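Local coordinates for protein purine nucleoside phosphorylase (Bacillus licheniformis, PDB 6DZD) that probably phosphorolyses adenosine, inosine and S-methyl-5'-thioadenosine to the free purine base and a ribose 1-phosphate, probably deaminates adenosine as well, and binds zinc, at residues A[16-20]-A[135-139]; A[79-85]-A[122-128]; A[87-91]-A[157-163]; A[195-201]-A[219-223]. One frame throughout, in Å; residues are numbered along the deposited sequence.

Contact 1: A[16-20]-A[135-139]; sequences LIEEW and VYFYD
Ile17 and Trp20 face Tyr136 and Tyr138 across a gap between backbones too wide for main-chain pairing, the CA atoms of Ile17 and Tyr136 being 9.8 Å apart and those of Trp20 and Tyr138 8.3 Å, so the gap is filled mainly by side chains. Strand 135-139 alternates its residues, turning Tyr136 and Tyr138 to this contact and Phe137 to the other side. The methyl CD1 of Ile17 sits over the middle of the Tyr136 ring, 3.7 Å from its centroid and 11° off the ring normal, a CH-pi contact. A slim, branched aliphatic chain suits this place because its terminal methyl can point straight down onto an aromatic face. Trp20 lies between two aliphatic groups: Tyr138 CB covers one face, 3.6 Å from the centroid of the six-membered ring, while CG2 of Ile17 lies over the opposite face. The far end of the indole abuts strand 135-139, with Trp20 CH2 3.6 Å from Tyr136 CB. In Tyr138 CG stands opposite the backbone N (chi1 176°), which swings the phenol back along the indole and presents its edge to the face of the five-membered ring, the planes inclined at 52° and the centroids 5.3 Å apart. The hydroxyl of Tyr136 is hydrogen-bonded to the carbonyl oxygen of Gly33, on strand 30-35, which anchors the ring beneath Ile17. This is the face-to-face packing of a layered beta structure: the end of strand 14-17, which belongs to one mixed sheet, and the turn that follows it meet strand 133-139 of the other.

Contact 2: A[79-85]-A[122-128]; sequences DWVFADQ and NLFLALC
Trp80 and Phe124 pair in parallel strands whose short axes run at 30° to each other. Phe124 N gives its hydrogen to Asp79 O at 3.0 Å, Val81 N bonds to Phe124 O at 2.9 Å, and a weak bond runs from Ala126 N to Val81 O. On one face stand Trp80, Phe82, Phe124 and Ala126. Phe124 CB lies 3.8 Å from the centroid of the Trp80 five-membered ring, over its face, while the Phe124 ring slides aside and barely overlaps the indole. Phe82 lays its face over Ala126, whose CB is 3.6 Å from the ring centroid, a CH-pi contact; alanine suits the place, its single methyl fitting beneath the ring. On the other face Val81 CG2 touches Leu123 CD2. Gln85 continues the pairing where the strands have parted. Its CG lies beside the backbone N (chi1 -69°) and the chain beyond is extended, bringing the carboxamide edge-on to the Cys128 backbone: OE1 accepts Cys128 N at 2.9 Å and NE2 donates to Cys128 O at 3.2 Å, both in plane and nearly straight. A leucine here would probably leave the Cys128 N-H and carbonyl without this double partner and let the loop drift from the strand. A water between the parted strands accepts Ala83 N-H and lies within reach of Gln85 OE1 and Ala126 O. Gln85 also touches His149 and Asp114 of a possible active-site cluster. Strand 80-82 edges its sheet; Trp80 and Phe82 also touch Met271 on strand 270-276, whereas Leu125 and Leu127 pack against strands 115-118 and 144-150 of the second sheet.

Contact 3: A[87-91]-A[157-163]; sequences HEDRI and LGIAASM
Ile91 points its CD1 methyl at the first turn of helix 159-169, where it rests 3.7 Å from Ser162 CB. Its other branch, CG2, meets the methyl of Met163, 3.7 Å from CE; the methionine chain, bent at chi2 and chi3, curls back to reach it. Flexible methionine and branched isoleucine can mould to each other in this way. Two residues back along the loop, Asp89 crosses Leu157 at about a right angle, Asp89 CB being 3.8 Å from Leu157 CB. The Asp89 carboxylate group, placed between the backbone N and the carbonyl carbon (chi1 64°), is turned to a water that donates to Asp89 OD2 at 2.9 Å and to Leu157 O, and accepts from Ser162 OG. Leu157 CD1 lies over the main chain of Glu88, and Ile159 CG1 packs on Asp89 CA at 3.8 Å. Gly158, with positive phi, closes helix 152-157 in a Schellman motif and is also the N-cap of helix 159-169. The break between the two helices packs against the loop that leads to strand 91-93; His87 at the start of that loop touches Cys132 and stacks edge-to-face on His149, part of a possible active-site cluster.

Contact 4: A[195-201]-A[219-223]; sequences DHVIDKI and GEYRL
Asp195 and Tyr221 make the polar link between helix 195-201 and strand 220-223. The phenol OH donates to Asp195 OD1 at 2.6 Å, meeting the oxygen from above the carboxylate plane, and that plane stands 81° from the ring, with the carboxylate at the ring's edge. Beside it Asp195 OD2 lies 3.5 Å from Gly219 CA, where the chain turns with positive phi, a conformation that glycine adopts easily. A phenylalanine in place of Tyr221 would probably leave Asp195 OD1 without its phenolic partner. The apolar part begins with Ile198, whose CG1 reaches Tyr221 CD2 at 3.6 Å and whose CB lies over one ring face. With CG anti to the carbonyl carbon (chi1 -50°), Tyr221 extends its ring toward the first turn of the helix. Strand 220-223 is the middle one of a three-stranded antiparallel sheet, and the helix packs on its face, the short axes 8.7 Å apart and inclined at 51°; alternation sends Tyr221 and Leu223 to the helix, Glu220 and Arg222 away. Leu223 CD2 reaches Val197 CG1 at 4.0 Å and, more loosely, touches Ile198 and Ile201. Phe213 of strand 213-215, a residue of the potassium site, also touches Ile198 and Leu223.

Contacts 1 and 2, centres about 16 Å apart, share the mixed sheet of strands 14-17 and 124-129; contact 2 falls between the segments of contact 1. Contact 3 crosses both in sequence and touches contact 1, Phe137 against Met163. Contact 1 joins the two six-stranded sheets, contact 2 pairs an edge strand with its neighbour, and contact 3 packs helix 159-169 on the loop before strand 91-93. Contact 4 comes later, its centre about 19 Å from that of contact 3 and about 30 Å from those of 1 and 2; it packs a helix on the three-stranded sheet, with the Tyr221 side chain about 8 Å from potassium and that of Leu223 about 12 Å from zinc.

Contact 1: A[16-20]-A[135-139]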
# COMPACT_ATOMS: atom_id res chain seq x y z
N LEU A 16 11.66 6.02 2.33
CA LEU A 16 12.15 5.49 1.06
C LEU A 16 12.73 4.10 1.23
O LEU A 16 13.54 3.86 2.12
CB LEU A 16 13.23 6.41 0.48
CG LEU A 16 12.73 7.76 -0.03
CD1 LEU A 16 13.87 8.65 -0.46
CD2 LEU A 16 11.72 7.55 -1.19
N ILE A 17 12.34 3.19 0.33
CA ILE A 17 12.90 1.84 0.30
C ILE A 17 14.30 1.89 -0.31
O ILE A 17 14.46 1.98 -1.53
CB ILE A 17 11.98 0.88 -0.45
CG1 ILE A 17 10.67 0.74 0.33
CG2 ILE A 17 12.63 -0.48 -0.58
CD1 ILE A 17 9.45 0.31 -0.48
N GLU A 18 15.31 1.73 0.54
CA GLU A 18 16.68 2.02 0.12
C GLU A 18 17.19 1.00 -0.89
O GLU A 18 17.64 1.38 -1.98
CB GLU A 18 17.59 2.10 1.34
CG GLU A 18 18.80 2.94 1.09
CD GLU A 18 19.45 3.35 2.37
OE1 GLU A 18 18.92 2.99 3.43
OE2 GLU A 18 20.51 4.03 2.31
N GLU A 19 17.13 -0.29 -0.55
CA GLU A 19 17.81 -1.33 -1.33
C GLU A 19 17.35 -1.36 -2.79
O GLU A 19 18.12 -1.78 -3.66
CB GLU A 19 17.58 -2.71 -0.69
N TRP A 20 16.13 -0.90 -3.07
CA TRP A 20 15.61 -0.98 -4.43
C TRP A 20 16.18 0.13 -5.32
O TRP A 20 16.40 -0.09 -6.52
CB TRP A 20 14.08 -0.93 -4.39
CG TRP A 20 13.47 -2.20 -3.85
CD1 TRP A 20 14.13 -3.23 -3.24
CD2 TRP A 20 12.09 -2.58 -3.89
NE1 TRP A 20 13.25 -4.22 -2.89
CE2 TRP A 20 11.99 -3.85 -3.28
CE3 TRP A 20 10.92 -1.98 -4.38
CZ2 TRP A 20 10.76 -4.52 -3.15
CZ3 TRP A 20 9.73 -2.64 -4.25
CH2 TRP A 20 9.65 -3.90 -3.64
N VAL A 135 1.49 -3.23 -0.07
CA VAL A 135 2.44 -4.23 -0.54
C VAL A 135 3.19 -3.68 -1.75
O VAL A 135 2.61 -3.01 -2.61
CB VAL A 135 1.75 -5.56 -0.88
CG1 VAL A 135 2.79 -6.64 -1.07
CG2 VAL A 135 0.79 -5.95 0.25
N TYR A 136 4.49 -3.94 -1.80
CA TYR A 136 5.32 -3.55 -2.92
C TYR A 136 5.84 -4.80 -3.63
O TYR A 136 6.05 -5.84 -3.01
CB TYR A 136 6.50 -2.68 -2.48
CG TYR A 136 6.14 -1.41 -1.75
CD1 TYR A 136 5.69 -1.44 -0.44
CD2 TYR A 136 6.27 -0.17 -2.36
CE1 TYR A 136 5.37 -0.27 0.26
CE2 TYR A 136 5.95 1.01 -1.68
CZ TYR A 136 5.50 0.94 -0.36
OH TYR A 136 5.19 2.08 0.35
N PHE A 137 6.03 -4.69 -4.93
CA PHE A 137 6.45 -5.83 -5.73
C PHE A 137 7.51 -5.36 -6.70
O PHE A 137 7.30 -4.38 -7.41
CB PHE A 137 5.29 -6.44 -6.52
CG PHE A 137 4.15 -6.91 -5.67
CD1 PHE A 137 3.19 -6.01 -5.21
CD2 PHE A 137 4.00 -8.26 -5.38
CE1 PHE A 137 2.12 -6.45 -4.46
CE2 PHE A 137 2.95 -8.72 -4.64
CZ PHE A 137 2.00 -7.82 -4.17
N TYR A 138 8.61 -6.09 -6.78
CA TYR A 138 9.67 -5.72 -7.70
C TYR A 138 10.31 -6.98 -8.27
O TYR A 138 10.76 -7.84 -7.50
CB TYR A 138 10.71 -4.85 -7.01
CG TYR A 138 11.87 -4.50 -7.88
CD1 TYR A 138 11.71 -4.27 -9.25
CD2 TYR A 138 13.15 -4.41 -7.34
CE1 TYR A 138 12.80 -3.96 -10.05
CE2 TYR A 138 14.23 -4.09 -8.14
CZ TYR A 138 14.05 -3.87 -9.47
OH TYR A 138 15.14 -3.55 -10.22
N ASP A 139 10.32 -7.09 -9.60
CA ASP A 139 11.06 -8.14 -10.30
C ASP A 139 12.23 -7.51 -11.04
O ASP A 139 12.05 -6.91 -12.10
CB ASP A 139 10.14 -8.88 -11.27
CG ASP A 139 10.82 -10.06 -11.95
OD1 ASP A 139 12.07 -10.13 -11.97
OD2 ASP A 139 10.10 -10.92 -12.49

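Contact 2: A[79-85]-A[122-128]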
# COMPACT_ATOMS: atom_id res chain seq x y z
N ASP A 79 2.91 12.33 -14.68
CA ASP A 79 3.31 10.95 -14.93
C ASP A 79 2.94 10.02 -13.76
O ASP A 79 3.49 8.92 -13.64
CB ASP A 79 4.81 10.87 -15.22
CG ASP A 79 5.24 11.81 -16.34
OD1 ASP A 79 4.56 11.86 -17.39
OD2 ASP A 79 6.26 12.50 -16.15
N TRP A 80 2.00 10.45 -12.92
CA TRP A 80 1.51 9.63 -11.82
C TRP A 80 0.14 9.05 -12.15
O TRP A 80 -0.63 9.61 -12.94
CB TRP A 80 1.44 10.45 -10.53
CG TRP A 80 2.77 10.80 -9.97
CD1 TRP A 80 3.75 11.54 -10.58
CD2 TRP A 80 3.28 10.43 -8.68
NE1 TRP A 80 4.83 11.64 -9.75
CE2 TRP A 80 4.58 10.97 -8.58
CE3 TRP A 80 2.77 9.69 -7.61
CZ2 TRP A 80 5.38 10.79 -7.45
CZ3 TRP A 80 3.57 9.52 -6.48
CH2 TRP A 80 4.85 10.07 -6.41
N VAL A 81 -0.17 7.90 -11.53
CA VAL A 81 -1.44 7.21 -11.75
C VAL A 81 -2.02 6.78 -10.40
O VAL A 81 -1.34 6.12 -9.61
CB VAL A 81 -1.28 5.98 -12.66
CG1 VAL A 81 -2.61 5.32 -12.84
CG2 VAL A 81 -0.68 6.39 -14.00
N PHE A 82 -3.30 7.12 -10.18
CA PHE A 82 -4.00 6.89 -8.93
C PHE A 82 -5.21 5.99 -9.17
O PHE A 82 -5.68 5.83 -10.30
CB PHE A 82 -4.42 8.23 -8.29
CG PHE A 82 -3.28 8.98 -7.65
CD1 PHE A 82 -2.26 9.52 -8.43
CD2 PHE A 82 -3.22 9.16 -6.28
CE1 PHE A 82 -1.19 10.20 -7.84
CE2 PHE A 82 -2.16 9.85 -5.70
CZ PHE A 82 -1.15 10.37 -6.48
N ALA A 83 -5.73 5.40 -8.09
CA ALA A 83 -6.83 4.45 -8.17
C ALA A 83 -8.01 4.89 -7.33
O ALA A 83 -7.85 5.49 -6.26
CB ALA A 83 -6.41 3.05 -7.71
N ASP A 84 -9.20 4.61 -7.86
CA ASP A 84 -10.45 4.68 -7.10
C ASP A 84 -10.53 3.39 -6.31
O ASP A 84 -10.96 2.36 -6.82
CB ASP A 84 -11.62 4.85 -8.07
CG ASP A 84 -12.94 4.43 -7.46
OD1 ASP A 84 -13.37 5.06 -6.47
OD2 ASP A 84 -13.53 3.46 -7.99
N GLN A 85 -10.09 3.43 -5.05
CA GLN A 85 -9.86 2.21 -4.31
C GLN A 85 -11.15 1.75 -3.64
O GLN A 85 -11.70 2.45 -2.78
CB GLN A 85 -8.74 2.41 -3.29
CG GLN A 85 -7.35 2.59 -3.92
CD GLN A 85 -6.35 3.20 -2.96
OE1 GLN A 85 -5.67 4.17 -3.28
NE2 GLN A 85 -6.28 2.63 -1.76
N ASN A 122 9.50 5.93 -15.89
CA ASN A 122 9.05 7.26 -15.45
C ASN A 122 7.54 7.31 -15.29
O ASN A 122 6.87 8.30 -15.60
CB ASN A 122 9.56 8.34 -16.40
CG ASN A 122 11.06 8.23 -16.64
OD1 ASN A 122 11.85 8.42 -15.71
ND2 ASN A 122 11.46 7.91 -17.87
N LEU A 123 6.98 6.22 -14.77
CA LEU A 123 5.54 6.13 -14.57
C LEU A 123 5.28 5.69 -13.14
O LEU A 123 5.44 4.51 -12.81
CB LEU A 123 4.92 5.15 -15.55
CG LEU A 123 3.44 5.46 -15.69
CD1 LEU A 123 2.97 5.26 -17.12
CD2 LEU A 123 2.68 4.59 -14.73
N PHE A 124 4.84 6.63 -12.30
CA PHE A 124 4.77 6.39 -10.87
C PHE A 124 3.35 5.99 -10.45
O PHE A 124 2.39 6.71 -10.71
CB PHE A 124 5.25 7.64 -10.12
CG PHE A 124 6.75 7.71 -9.98
CD1 PHE A 124 7.56 8.01 -11.07
CD2 PHE A 124 7.37 7.45 -8.75
CE1 PHE A 124 8.96 8.08 -10.94
CE2 PHE A 124 8.77 7.50 -8.61
CZ PHE A 124 9.56 7.82 -9.71
N LEU A 125 3.25 4.85 -9.77
CA LEU A 125 1.98 4.27 -9.31
C LEU A 125 1.75 4.68 -7.87
O LEU A 125 2.69 4.76 -7.08
CB LEU A 125 2.02 2.75 -9.44
CG LEU A 125 2.79 2.22 -10.67
CD1 LEU A 125 2.87 0.70 -10.71
CD2 LEU A 125 2.14 2.72 -11.92
N ALA A 126 0.49 4.95 -7.51
CA ALA A 126 0.20 5.52 -6.19
C ALA A 126 -1.08 4.97 -5.55
O ALA A 126 -2.16 5.05 -6.16
CB ALA A 126 0.13 7.05 -6.28
N LEU A 127 -0.97 4.48 -4.30
CA LEU A 127 -2.11 4.02 -3.51
C LEU A 127 -2.17 4.70 -2.14
O LEU A 127 -1.15 4.99 -1.52
CB LEU A 127 -2.11 2.47 -3.35
CG LEU A 127 -2.29 1.74 -4.69
CD1 LEU A 127 -1.94 0.24 -4.61
CD2 LEU A 127 -3.69 1.96 -5.31
N CYS A 128 -3.39 4.98 -1.69
CA CYS A 128 -3.64 5.74 -0.47
C CYS A 128 -3.88 4.81 0.72
O CYS A 128 -4.45 3.72 0.57
CB CYS A 128 -4.81 6.70 -0.65
SG CYS A 128 -4.33 8.02 -1.76
O HOH W 1 -4.50 5.87 -5.39

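Contact 3: A[87-91]-A[157-163]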
# COMPACT_ATOMS: atom_id res chain seq x y z
N HIS A 87 -11.53 -1.45 -2.14
CA HIS A 87 -11.31 -2.55 -1.21
C HIS A 87 -11.75 -3.90 -1.77
O HIS A 87 -12.23 -4.77 -1.03
CB HIS A 87 -12.00 -2.27 0.13
CG HIS A 87 -11.34 -1.18 0.91
ND1 HIS A 87 -10.62 -1.41 2.06
CD2 HIS A 87 -11.22 0.15 0.66
CE1 HIS A 87 -10.13 -0.27 2.51
NE2 HIS A 87 -10.47 0.69 1.67
N GLU A 88 -11.55 -4.09 -3.07
CA GLU A 88 -11.67 -5.35 -3.77
C GLU A 88 -10.28 -5.72 -4.30
O GLU A 88 -9.26 -5.31 -3.73
CB GLU A 88 -12.72 -5.23 -4.87
CG GLU A 88 -13.98 -4.50 -4.43
CD GLU A 88 -14.89 -4.11 -5.59
OE1 GLU A 88 -15.74 -4.95 -5.97
OE2 GLU A 88 -14.80 -2.97 -6.09
N ASP A 89 -10.23 -6.50 -5.37
CA ASP A 89 -8.97 -7.13 -5.74
C ASP A 89 -8.65 -6.94 -7.22
O ASP A 89 -8.04 -7.81 -7.83
CB ASP A 89 -8.98 -8.61 -5.37
CG ASP A 89 -10.02 -9.40 -6.14
OD1 ASP A 89 -10.97 -8.80 -6.70
OD2 ASP A 89 -9.88 -10.64 -6.19
N ARG A 90 -9.02 -5.81 -7.79
CA ARG A 90 -8.71 -5.53 -9.18
C ARG A 90 -7.29 -4.98 -9.32
O ARG A 90 -6.90 -4.04 -8.61
CB ARG A 90 -9.73 -4.54 -9.76
CG ARG A 90 -9.63 -4.35 -11.26
CD ARG A 90 -10.67 -3.36 -11.78
N ILE A 91 -6.52 -5.57 -10.23
CA ILE A 91 -5.16 -5.15 -10.52
C ILE A 91 -5.10 -4.66 -11.95
O ILE A 91 -5.45 -5.39 -12.88
CB ILE A 91 -4.15 -6.29 -10.33
CG1 ILE A 91 -4.31 -6.87 -8.94
CG2 ILE A 91 -2.76 -5.77 -10.57
CD1 ILE A 91 -3.43 -8.07 -8.67
N LEU A 157 -9.51 -11.45 -0.02
CA LEU A 157 -9.59 -11.75 -1.44
C LEU A 157 -8.28 -12.27 -2.00
O LEU A 157 -8.28 -12.86 -3.08
CB LEU A 157 -10.01 -10.51 -2.23
CG LEU A 157 -11.50 -10.16 -2.15
CD1 LEU A 157 -11.76 -8.73 -2.64
CD2 LEU A 157 -12.36 -11.17 -2.90
N GLY A 158 -7.17 -12.06 -1.28
CA GLY A 158 -5.87 -12.47 -1.77
C GLY A 158 -5.36 -11.59 -2.89
O GLY A 158 -4.70 -12.09 -3.82
N ILE A 159 -5.61 -10.28 -2.81
CA ILE A 159 -5.12 -9.38 -3.85
C ILE A 159 -3.59 -9.45 -3.96
O ILE A 159 -3.04 -9.26 -5.06
CB ILE A 159 -5.59 -7.94 -3.58
CG1 ILE A 159 -5.28 -7.05 -4.78
CG2 ILE A 159 -4.92 -7.40 -2.35
CD1 ILE A 159 -5.64 -5.57 -4.57
N ALA A 160 -2.89 -9.74 -2.86
CA ALA A 160 -1.43 -9.85 -2.93
C ALA A 160 -0.99 -11.07 -3.73
O ALA A 160 -0.02 -11.01 -4.49
CB ALA A 160 -0.83 -9.86 -1.52
N ALA A 161 -1.70 -12.19 -3.58
CA ALA A 161 -1.33 -13.37 -4.35
C ALA A 161 -1.68 -13.22 -5.82
O ALA A 161 -1.01 -13.81 -6.68
CB ALA A 161 -1.99 -14.62 -3.77
N SER A 162 -2.72 -12.43 -6.13
CA SER A 162 -3.06 -12.20 -7.53
C SER A 162 -1.99 -11.41 -8.24
O SER A 162 -1.73 -11.62 -9.43
CB SER A 162 -4.40 -11.47 -7.62
OG SER A 162 -5.48 -12.32 -7.31
N MET A 163 -1.34 -10.49 -7.55
CA MET A 163 -0.25 -9.77 -8.19
C MET A 163 0.83 -10.73 -8.64
O MET A 163 1.33 -10.62 -9.77
CB MET A 163 0.35 -8.72 -7.25
CG MET A 163 1.35 -7.85 -7.97
SD MET A 163 0.53 -6.76 -9.16
CE MET A 163 -0.15 -5.52 -8.03
O HOH W 2 -7.32 -11.83 -5.69

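Contact 4: A[195-201]-A[219-223]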
# COMPACT_ATOMS: atom_id res chain seq x y z
N ASP A 195 -16.48 -12.05 13.71
CA ASP A 195 -16.52 -13.30 12.98
C ASP A 195 -16.63 -13.07 11.49
O ASP A 195 -16.12 -13.87 10.70
CB ASP A 195 -17.70 -14.15 13.43
CG ASP A 195 -17.47 -14.78 14.78
OD1 ASP A 195 -16.72 -15.78 14.81
OD2 ASP A 195 -18.00 -14.28 15.79
N HIS A 196 -17.34 -12.02 11.09
CA HIS A 196 -17.57 -11.84 9.67
C HIS A 196 -16.26 -11.69 8.93
O HIS A 196 -16.07 -12.27 7.86
CB HIS A 196 -18.48 -10.63 9.43
CG HIS A 196 -18.58 -10.26 7.99
ND1 HIS A 196 -19.37 -10.95 7.10
CD2 HIS A 196 -17.97 -9.29 7.27
CE1 HIS A 196 -19.25 -10.42 5.90
NE2 HIS A 196 -18.41 -9.41 5.98
N VAL A 197 -15.29 -10.98 9.54
CA VAL A 197 -13.98 -10.84 8.92
C VAL A 197 -13.19 -12.14 9.04
O VAL A 197 -12.69 -12.66 8.04
CB VAL A 197 -13.23 -9.66 9.55
CG1 VAL A 197 -11.79 -9.64 9.10
CG2 VAL A 197 -13.88 -8.38 9.15
N ILE A 198 -13.17 -12.72 10.24
CA ILE A 198 -12.31 -13.87 10.49
C ILE A 198 -12.77 -15.06 9.68
O ILE A 198 -11.94 -15.83 9.16
CB ILE A 198 -12.26 -14.19 12.00
CG1 ILE A 198 -11.37 -13.18 12.72
CG2 ILE A 198 -11.76 -15.60 12.25
CD1 ILE A 198 -9.92 -13.20 12.24
N ASP A 199 -14.08 -15.24 9.53
CA ASP A 199 -14.57 -16.31 8.67
C ASP A 199 -14.02 -16.16 7.26
O ASP A 199 -13.73 -17.16 6.59
CB ASP A 199 -16.10 -16.35 8.67
CG ASP A 199 -16.67 -16.95 9.94
OD1 ASP A 199 -15.91 -17.55 10.73
OD2 ASP A 199 -17.89 -16.82 10.15
N LYS A 200 -13.91 -14.93 6.77
CA LYS A 200 -13.42 -14.73 5.41
C LYS A 200 -11.91 -14.92 5.33
O LYS A 200 -11.40 -15.47 4.35
CB LYS A 200 -13.82 -13.34 4.92
CG LYS A 200 -15.19 -13.25 4.25
CD LYS A 200 -15.59 -11.80 3.99
CE LYS A 200 -16.40 -11.69 2.72
NZ LYS A 200 -17.57 -12.62 2.78
N ILE A 201 -11.18 -14.52 6.37
CA ILE A 201 -9.74 -14.77 6.43
C ILE A 201 -9.45 -16.27 6.48
O ILE A 201 -8.65 -16.80 5.69
CB ILE A 201 -9.14 -14.04 7.65
CG1 ILE A 201 -9.29 -12.52 7.52
CG2 ILE A 201 -7.70 -14.45 7.85
CD1 ILE A 201 -8.47 -11.86 6.41
N GLY A 219 -16.23 -14.00 19.76
CA GLY A 219 -16.62 -13.00 18.79
C GLY A 219 -15.67 -11.83 18.62
O GLY A 219 -15.89 -11.01 17.72
N GLU A 220 -14.60 -11.74 19.41
CA GLU A 220 -13.60 -10.69 19.21
C GLU A 220 -12.23 -11.31 19.00
O GLU A 220 -11.79 -12.15 19.79
CB GLU A 220 -13.53 -9.71 20.37
CG GLU A 220 -12.89 -8.40 19.93
CD GLU A 220 -13.07 -7.29 20.94
OE1 GLU A 220 -13.42 -7.60 22.10
OE2 GLU A 220 -12.90 -6.10 20.55
N TYR A 221 -11.57 -10.87 17.95
CA TYR A 221 -10.34 -11.49 17.51
C TYR A 221 -9.31 -10.41 17.21
O TYR A 221 -9.63 -9.38 16.63
CB TYR A 221 -10.58 -12.33 16.24
CG TYR A 221 -11.74 -13.30 16.32
CD1 TYR A 221 -11.55 -14.57 16.84
CD2 TYR A 221 -13.01 -12.94 15.89
CE1 TYR A 221 -12.58 -15.46 16.92
CE2 TYR A 221 -14.06 -13.83 15.97
CZ TYR A 221 -13.83 -15.09 16.49
OH TYR A 221 -14.83 -16.00 16.58
N ARG A 222 -8.07 -10.70 17.58
CA ARG A 222 -6.92 -9.89 17.22
C ARG A 222 -6.38 -10.44 15.90
O ARG A 222 -6.31 -11.65 15.72
CB ARG A 222 -5.86 -10.01 18.31
CG ARG A 222 -5.00 -8.82 18.50
CD ARG A 222 -4.54 -8.71 19.96
NE ARG A 222 -5.53 -8.05 20.81
CZ ARG A 222 -5.88 -6.76 20.75
NH1 ARG A 222 -5.35 -5.94 19.84
NH2 ARG A 222 -6.77 -6.28 21.60
N LEU A 223 -6.01 -9.55 14.99
CA LEU A 223 -5.66 -9.95 13.63
C LEU A 223 -4.47 -9.15 13.13
O LEU A 223 -4.48 -7.92 13.20
CB LEU A 223 -6.87 -9.77 12.70
CG LEU A 223 -6.67 -10.00 11.20
CD1 LEU A 223 -6.11 -11.38 10.96
CD2 LEU A 223 -7.99 -9.79 10.47